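Local coordinates for protein galactose-1-phosphate uridylyltransferase (PDB 6K9Z) that probably transfers a uridylyl group between UDP-glucose and hexose 1-phosphates, as its family does, and binds UDP, zinc and iron, at residues Lys112-Gly117 against Ala254-Pro259; Thr104-Ala109 against Ser213-Leu218; Met1-Asp6 against Gly10-Val15. The protein carries 1 engineered substitution. One frame throughout, in Å; residues are numbered along the deposited sequence.

Interaction 1: Lys112-Gly117 against Ala254-Pro259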
# COMPACT_ATOMS: atom_id res chain seq x y z
N LYS A 112 16.68 -24.63 -0.54
CA LYS A 112 18.06 -24.18 -0.24
C LYS A 112 17.96 -23.16 0.91
O LYS A 112 18.75 -23.28 1.90
CB LYS A 112 18.75 -23.71 -1.53
CG LYS A 112 20.12 -23.09 -1.36
CD LYS A 112 21.14 -23.46 -2.45
CE LYS A 112 22.54 -22.91 -2.16
NZ LYS A 112 22.47 -21.47 -1.78
N ALA A 113 17.02 -22.22 0.82
CA ALA A 113 16.86 -21.17 1.86
C ALA A 113 16.45 -21.79 3.19
O ALA A 113 16.82 -21.27 4.25
CB ALA A 113 15.86 -20.12 1.42
N GLU A 114 15.69 -22.91 3.15
CA GLU A 114 15.18 -23.57 4.37
C GLU A 114 16.37 -24.17 5.16
O GLU A 114 16.23 -24.33 6.40
CB GLU A 114 14.09 -24.60 4.02
CG GLU A 114 12.76 -23.96 3.65
CD GLU A 114 11.72 -24.92 3.09
OE1 GLU A 114 12.01 -26.13 3.05
OE2 GLU A 114 10.59 -24.45 2.74
N LYS A 115 17.52 -24.40 4.50
CA LYS A 115 18.80 -24.80 5.20
C LYS A 115 19.54 -23.62 5.84
O LYS A 115 20.43 -23.89 6.64
CB LYS A 115 19.72 -25.46 4.18
CG LYS A 115 19.03 -26.61 3.46
CD LYS A 115 18.49 -27.63 4.44
CE LYS A 115 17.39 -28.52 3.90
NZ LYS A 115 17.63 -29.95 4.18
N GLU A 116 19.31 -22.40 5.36
CA GLU A 116 20.10 -21.23 5.82
C GLU A 116 19.47 -20.65 7.09
O GLU A 116 18.35 -20.13 7.02
CB GLU A 116 20.23 -20.20 4.70
CG GLU A 116 20.44 -20.82 3.33
CD GLU A 116 20.79 -19.88 2.19
OE1 GLU A 116 19.93 -19.05 1.82
OE2 GLU A 116 21.92 -19.98 1.67
N GLY A 117 20.22 -20.69 8.20
CA GLY A 117 19.73 -20.22 9.50
C GLY A 117 19.38 -18.74 9.46
O GLY A 117 18.59 -18.28 10.30
N ALA A 254 3.91 -19.57 5.12
CA ALA A 254 4.57 -19.56 6.43
C ALA A 254 6.00 -19.03 6.33
O ALA A 254 6.74 -19.19 5.34
CB ALA A 254 4.59 -20.95 7.00
N PRO A 255 6.48 -18.51 7.47
CA PRO A 255 7.91 -18.26 7.59
C PRO A 255 8.69 -19.57 7.43
O PRO A 255 8.14 -20.65 7.70
CB PRO A 255 8.10 -17.67 8.96
CG PRO A 255 6.68 -17.30 9.40
CD PRO A 255 5.75 -18.31 8.74
N LEU A 256 9.98 -19.43 7.12
CA LEU A 256 10.91 -20.58 7.10
C LEU A 256 11.23 -20.93 8.54
O LEU A 256 11.29 -20.06 9.40
CB LEU A 256 12.15 -20.20 6.30
CG LEU A 256 11.85 -19.69 4.90
CD1 LEU A 256 13.14 -19.55 4.12
CD2 LEU A 256 10.86 -20.58 4.16
N PRO A 257 11.57 -22.20 8.82
CA PRO A 257 11.63 -23.28 7.83
C PRO A 257 10.53 -24.34 8.00
O PRO A 257 10.66 -25.37 7.31
CB PRO A 257 12.96 -23.96 8.18
CG PRO A 257 12.97 -23.86 9.68
CD PRO A 257 12.22 -22.60 10.07
N ARG A 258 9.54 -24.10 8.87
CA ARG A 258 8.65 -25.22 9.29
C ARG A 258 7.18 -24.97 8.97
O ARG A 258 6.62 -23.88 9.19
CB ARG A 258 8.88 -25.66 10.73
CG ARG A 258 8.31 -24.79 11.83
CD ARG A 258 8.73 -25.33 13.20
NE ARG A 258 10.19 -25.36 13.37
CZ ARG A 258 10.94 -24.29 13.61
NH1 ARG A 258 10.36 -23.11 13.75
NH2 ARG A 258 12.24 -24.37 13.74
N PRO A 259 6.52 -26.03 8.44
CA PRO A 259 5.08 -26.01 8.27
C PRO A 259 4.34 -25.53 9.53
O PRO A 259 4.78 -25.79 10.68
CB PRO A 259 4.73 -27.44 7.90
CG PRO A 259 5.99 -27.97 7.22
CD PRO A 259 7.13 -27.26 7.92

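Interaction 2: Thr104-Ala109 against Ser213-Leu218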
# COMPACT_ATOMS: atom_id res chain seq x y z
N THR A 104 8.78 -25.18 -9.98
CA THR A 104 9.73 -26.19 -9.50
C THR A 104 11.04 -25.52 -9.14
O THR A 104 11.57 -25.87 -8.06
CB THR A 104 9.94 -27.31 -10.52
OG1 THR A 104 8.66 -27.93 -10.72
CG2 THR A 104 10.92 -28.33 -10.00
N ALA A 105 11.54 -24.62 -9.99
CA ALA A 105 12.83 -23.94 -9.73
C ALA A 105 12.68 -23.04 -8.47
O ALA A 105 13.65 -22.95 -7.67
CB ALA A 105 13.26 -23.13 -10.91
N VAL A 106 11.56 -22.35 -8.33
CA VAL A 106 11.34 -21.47 -7.15
C VAL A 106 11.28 -22.34 -5.89
O VAL A 106 11.94 -22.00 -4.89
CB VAL A 106 10.10 -20.59 -7.31
CG1 VAL A 106 9.77 -19.84 -6.04
CG2 VAL A 106 10.29 -19.64 -8.47
N ALA A 107 10.60 -23.48 -5.96
CA ALA A 107 10.55 -24.38 -4.79
C ALA A 107 11.98 -24.85 -4.45
O ALA A 107 12.30 -24.94 -3.26
CB ALA A 107 9.59 -25.51 -5.05
N GLU A 108 12.80 -25.21 -5.45
CA GLU A 108 14.16 -25.74 -5.17
C GLU A 108 14.96 -24.65 -4.46
O GLU A 108 15.67 -24.98 -3.50
CB GLU A 108 14.87 -26.22 -6.44
CG GLU A 108 14.23 -27.47 -7.02
CD GLU A 108 14.74 -27.94 -8.37
OE1 GLU A 108 15.41 -27.13 -9.11
OE2 GLU A 108 14.45 -29.12 -8.70
N ALA A 109 14.82 -23.41 -4.92
CA ALA A 109 15.49 -22.23 -4.31
C ALA A 109 15.03 -22.14 -2.85
O ALA A 109 15.89 -21.88 -1.97
CB ALA A 109 15.20 -20.97 -5.06
N SER A 213 1.30 -25.13 4.04
CA SER A 213 1.76 -23.79 4.49
C SER A 213 3.08 -23.35 3.85
O SER A 213 3.38 -22.12 3.94
CB SER A 213 1.85 -23.75 6.01
OG SER A 213 2.61 -24.82 6.50
N LEU A 214 3.87 -24.26 3.28
CA LEU A 214 5.12 -23.92 2.56
C LEU A 214 5.00 -24.42 1.13
O LEU A 214 4.50 -25.51 0.91
CB LEU A 214 6.37 -24.51 3.21
CG LEU A 214 6.73 -24.02 4.61
CD1 LEU A 214 7.86 -24.90 5.15
CD2 LEU A 214 7.10 -22.55 4.65
N LEU A 215 5.53 -23.63 0.19
CA LEU A 215 5.59 -24.02 -1.23
C LEU A 215 6.29 -25.37 -1.36
O LEU A 215 6.01 -26.14 -2.30
CB LEU A 215 6.35 -22.91 -1.98
CG LEU A 215 6.43 -23.07 -3.50
CD1 LEU A 215 5.08 -22.85 -4.15
CD2 LEU A 215 7.46 -22.11 -4.07
N THR A 216 7.25 -25.63 -0.49
CA THR A 216 8.09 -26.85 -0.55
C THR A 216 7.32 -28.09 -0.09
O THR A 216 7.84 -29.19 -0.33
CB THR A 216 9.38 -26.63 0.26
OG1 THR A 216 8.99 -26.14 1.54
CG2 THR A 216 10.27 -25.61 -0.41
N GLU A 217 6.14 -27.94 0.47
CA GLU A 217 5.29 -29.10 0.83
C GLU A 217 4.53 -29.59 -0.39
O GLU A 217 3.96 -30.70 -0.30
CB GLU A 217 4.25 -28.75 1.87
CG GLU A 217 4.79 -28.55 3.26
CD GLU A 217 3.66 -28.08 4.15
OE1 GLU A 217 3.23 -26.95 3.98
OE2 GLU A 217 3.12 -28.91 4.93
N LEU A 218 4.50 -28.84 -1.49
CA LEU A 218 3.59 -29.20 -2.60
C LEU A 218 4.12 -30.42 -3.38
O LEU A 218 5.30 -30.48 -3.73
CB LEU A 218 3.34 -28.02 -3.56
CG LEU A 218 2.66 -26.79 -2.99
CD1 LEU A 218 2.61 -25.75 -4.10
CD2 LEU A 218 1.30 -27.10 -2.47

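Interaction 3: Met1-Asp6 against Gly10-Val15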
# COMPACT_ATOMS: atom_id res chain seq x y z
N MET A 1 23.45 0.89 4.13
CA MET A 1 22.47 -0.14 3.71
C MET A 1 22.02 -0.94 4.94
O MET A 1 22.88 -1.57 5.58
CB MET A 1 23.08 -1.10 2.69
CG MET A 1 22.14 -2.22 2.30
SD MET A 1 23.06 -3.69 1.81
CE MET A 1 21.82 -4.57 0.86
N GLU A 2 20.73 -0.89 5.26
CA GLU A 2 20.21 -1.60 6.46
C GLU A 2 18.68 -1.73 6.39
O GLU A 2 18.07 -1.16 5.47
CB GLU A 2 20.57 -0.83 7.72
CG GLU A 2 19.86 0.50 7.83
CD GLU A 2 20.69 1.69 7.38
OE1 GLU A 2 21.92 1.62 7.51
OE2 GLU A 2 20.10 2.67 6.89
N ILE A 3 18.11 -2.48 7.32
CA ILE A 3 16.62 -2.58 7.40
C ILE A 3 16.17 -1.74 8.59
O ILE A 3 16.52 -2.10 9.73
CB ILE A 3 16.15 -4.05 7.52
CG1 ILE A 3 16.54 -4.87 6.30
CG2 ILE A 3 14.65 -4.10 7.78
CD1 ILE A 3 16.10 -6.32 6.36
N ARG A 4 15.49 -0.62 8.33
CA ARG A 4 14.97 0.23 9.42
C ARG A 4 13.56 -0.21 9.78
O ARG A 4 12.85 -0.80 8.95
CB ARG A 4 15.07 1.71 9.02
CG ARG A 4 16.45 2.16 8.58
CD ARG A 4 16.49 3.65 8.37
NE ARG A 4 17.79 4.07 7.97
CZ ARG A 4 18.18 5.33 7.87
NH1 ARG A 4 17.36 6.32 8.20
NH2 ARG A 4 19.40 5.60 7.48
N LYS A 5 13.13 0.07 11.01
CA LYS A 5 11.79 -0.32 11.47
C LYS A 5 11.01 0.93 11.89
O LYS A 5 11.55 1.78 12.60
CB LYS A 5 11.88 -1.36 12.57
CG LYS A 5 10.57 -1.89 13.05
CD LYS A 5 10.83 -3.01 14.01
CE LYS A 5 9.62 -3.40 14.80
NZ LYS A 5 9.92 -4.63 15.56
N ASP A 6 9.80 1.03 11.38
CA ASP A 6 8.85 2.11 11.77
C ASP A 6 8.40 1.81 13.20
O ASP A 6 7.84 0.76 13.48
CB ASP A 6 7.69 2.18 10.76
CG ASP A 6 6.70 3.28 11.05
OD1 ASP A 6 6.38 3.47 12.23
OD2 ASP A 6 6.29 3.94 10.06
N GLY A 10 5.69 -1.03 13.00
CA GLY A 10 6.48 -2.27 12.85
C GLY A 10 6.83 -2.56 11.41
O GLY A 10 7.37 -3.65 11.09
N GLU A 11 6.53 -1.66 10.48
CA GLU A 11 6.92 -1.96 9.10
C GLU A 11 8.44 -1.83 8.96
O GLU A 11 9.05 -1.01 9.63
CB GLU A 11 6.19 -1.03 8.13
CG GLU A 11 4.71 -1.32 8.15
CD GLU A 11 3.87 -0.20 7.54
OE1 GLU A 11 4.13 0.95 7.89
OE2 GLU A 11 2.95 -0.53 6.80
N TYR A 12 8.99 -2.56 8.00
CA TYR A 12 10.42 -2.53 7.68
C TYR A 12 10.66 -1.74 6.43
O TYR A 12 9.93 -1.86 5.46
CB TYR A 12 10.97 -3.95 7.50
CG TYR A 12 10.86 -4.76 8.76
CD1 TYR A 12 11.61 -4.51 9.91
CD2 TYR A 12 9.95 -5.78 8.80
CE1 TYR A 12 11.44 -5.25 11.06
CE2 TYR A 12 9.81 -6.58 9.91
CZ TYR A 12 10.53 -6.29 11.05
OH TYR A 12 10.25 -7.15 12.05
N ILE A 13 11.76 -0.98 6.42
CA ILE A 13 12.23 -0.30 5.20
C ILE A 13 13.62 -0.86 4.87
O ILE A 13 14.56 -0.72 5.71
CB ILE A 13 12.23 1.23 5.37
CG1 ILE A 13 10.89 1.71 5.95
CG2 ILE A 13 12.55 1.92 4.06
CD1 ILE A 13 10.84 1.77 7.47
N LEU A 14 13.78 -1.32 3.64
CA LEU A 14 15.08 -1.80 3.10
C LEU A 14 15.77 -0.59 2.50
O LEU A 14 15.42 -0.14 1.38
CB LEU A 14 14.87 -2.95 2.10
CG LEU A 14 13.83 -4.01 2.47
CD1 LEU A 14 13.64 -5.04 1.35
CD2 LEU A 14 14.11 -4.71 3.78
N VAL A 15 16.68 0.03 3.27
CA VAL A 15 17.38 1.26 2.83
C VAL A 15 18.67 0.82 2.12
O VAL A 15 19.50 0.24 2.82
CB VAL A 15 17.65 2.18 4.05
CG1 VAL A 15 18.37 3.44 3.62
CG2 VAL A 15 16.36 2.53 4.77

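Interaction 1: Lys112-Gly117 against Ala254-Pro259
The carboxylate of Glu114 meets Leu256 through one oxygen, with OE2 4.1 Å from methyl CD2, and the guanidinium of Arg258 carries CD of the adjacent Pro257 over one face, 3.9 Å above the plane and offset toward the rim. The rest of the contact is largely aliphatic. Leu256 points its CB at the last part of helix 96-114, and with CG lying beside its own backbone N (chi1 -54°) it divides its two methyls between neighbouring helix residues. CD1 reaches CB of Ala113 at 3.9 Å. CD2 meets CG of Glu114, also at 3.9 Å, where the two side chains cross at about a right angle. Pro257 adds its CB, 3.7 Å from the carbonyl O of Glu114; the CA atoms of these two residues are 5.0 Å apart. The peptide bond before Pro257 is cis, which brings its CA to 2.9 Å from CA of Leu256. Phe122 of strand 121-128 touches both Ala113 and Leu256, which makes a small apolar cluster, and the backbone of Leu256 is hydrogen-bonded to that of Ala120. The contact thus sets helix 96-114, in the N-terminal family region, against the loop between strands 247-252 and 266-271 in the C-terminal one. No hydrogen bond links the two segments: OE2 of Glu114 is instead bonded to Thr216 OG1 and Gln110 NE2, while the extended chain (chi2 171°) lets CG cross Leu256. With 192 Å² buried, the contact is one of van der Waals packing, methyls against aliphatic carbons and a proline CB against a carbonyl O.

Interaction 2: Thr104-Ala109 against Ser213-Leu218
Ala107, in the middle of a helical segment, lies beside a short 3-10 segment, 215-217, its CA being 5.5 Å from CA of Thr216. On the loop side Leu215 buries the most surface, on the helix side Ala107. The CB of Leu215 points at the helix, and with CG anti to the backbone N (chi1 -175°) the methyl CD2 is set between two helix residues, 3.8 Å from CG1 of Val106 and 3.9 Å from CA of Ala107. The Val106 and Leu215 side chains cross at about a right angle, CG1 of one against CD2 of the other. One residue on, CG2 of Thr216 lies 3.6 Å from the carbonyl O of Ala107; a chi1 of 50° puts this methyl opposite the carbonyl carbon and OG1, the partner of Glu114, between N and C. In the half-barrel made of two HIT-related halves, this is a seam: helix 96-114 of the N-terminal half against the connection from strand 202-208 to helix 220-240 in the C-terminal half. Val106 also rests on Phe122 and Phe124 of strand 121-128, on the sheet that runs through both halves. The turn is shaped from within. Glu217 OE1 accepts two backbone donors, Ser213 N at 2.7 Å, nearly along the C-O axis, and Leu214 N at 2.9 Å, on the anti lone pair. Glu217 N gives a 3.0 Å bond to Leu214 O, and in this way side chain and backbone of Glu217 both return to residues 213-214 at the start of the turn. Further along, Leu218 N bonds to Leu215 O, and Leu215 N is held from outside by Gln253 OE1.

Interaction 3: Met1-Asp6 against Gly10-Val15
Strands 2-5 and 12-15 form an antiparallel hairpin, their axes 4.5 Å apart at closest and their directions at 151°. Glu2-Val15 and Arg4-Ile13 are hydrogen-bonded pairs, as in Ile13 N to Arg4 O at 2.8 Å; Ile3-Leu14 and Lys5-Tyr12 are non-hydrogen-bonded ones. Beyond the strands Asp6 N bonds to Glu11 O and Gly10 N to Asp6 O, Gly10 having a positive phi (76°). On the face of Ile3, Lys5, Tyr12 and Leu14, CG1 of Ile3 lies 3.5 Å from CD2 of Leu14, the two side chains running alongside one another, while CG2 meets Tyr12. Lys5 stretches beside Tyr12 to place CD 3.8 Å from ring atom CE1, and Gly10 O sits over the centre of one ring face. Leu14 comes about 4 Å from the side chain of the UDP-binding Tyr144. On the other face, Arg4 NE and NH2 both grip one oxygen, Glu2 OE2, from above its carboxylate plane, the NE bond measuring 2.9 Å; the other oxygen, OE1, bonds to Thr63 OG1. Val15 CG2 packs against CD of Arg4. Residues 12-15 continue in a parallel ladder with a strand of the second subunit, where Glu299 and Phe196 of that subunit engage Arg4. The carboxylate oxygens Asp6 OD2 and Glu11 OE1 are 4.3 Å apart. Asp6 OD2 bridges to Lys199 NZ and Glu11 OE1 to Arg152 NH1 of the second subunit, Glu11 OE1 also bonding to Thr9 OG1. The like charges of these two acids are therefore probably offset by cations across the dimer interface.

Overall arrangement
From the N terminus, interaction 3 comes first and closes a hairpin with three residues between its segments. The other two contacts begin later, and both use helix 96-114. Residues 104-109 close a long loop on 213-218 and residues 112-117 a longer one on 254-259; because the segments alternate along the chain, these loops cross. Their centres are 11 Å apart, and a probable backbone hydrogen bond from Ala254 N to Ser213 O joins their C-terminal segments. Together they tie the N-terminal half to the C-terminal half. Interaction 3 stands clear, its centre 22 Å and 27 Å from those of interactions 1 and 2, and serves the interface with the second subunit.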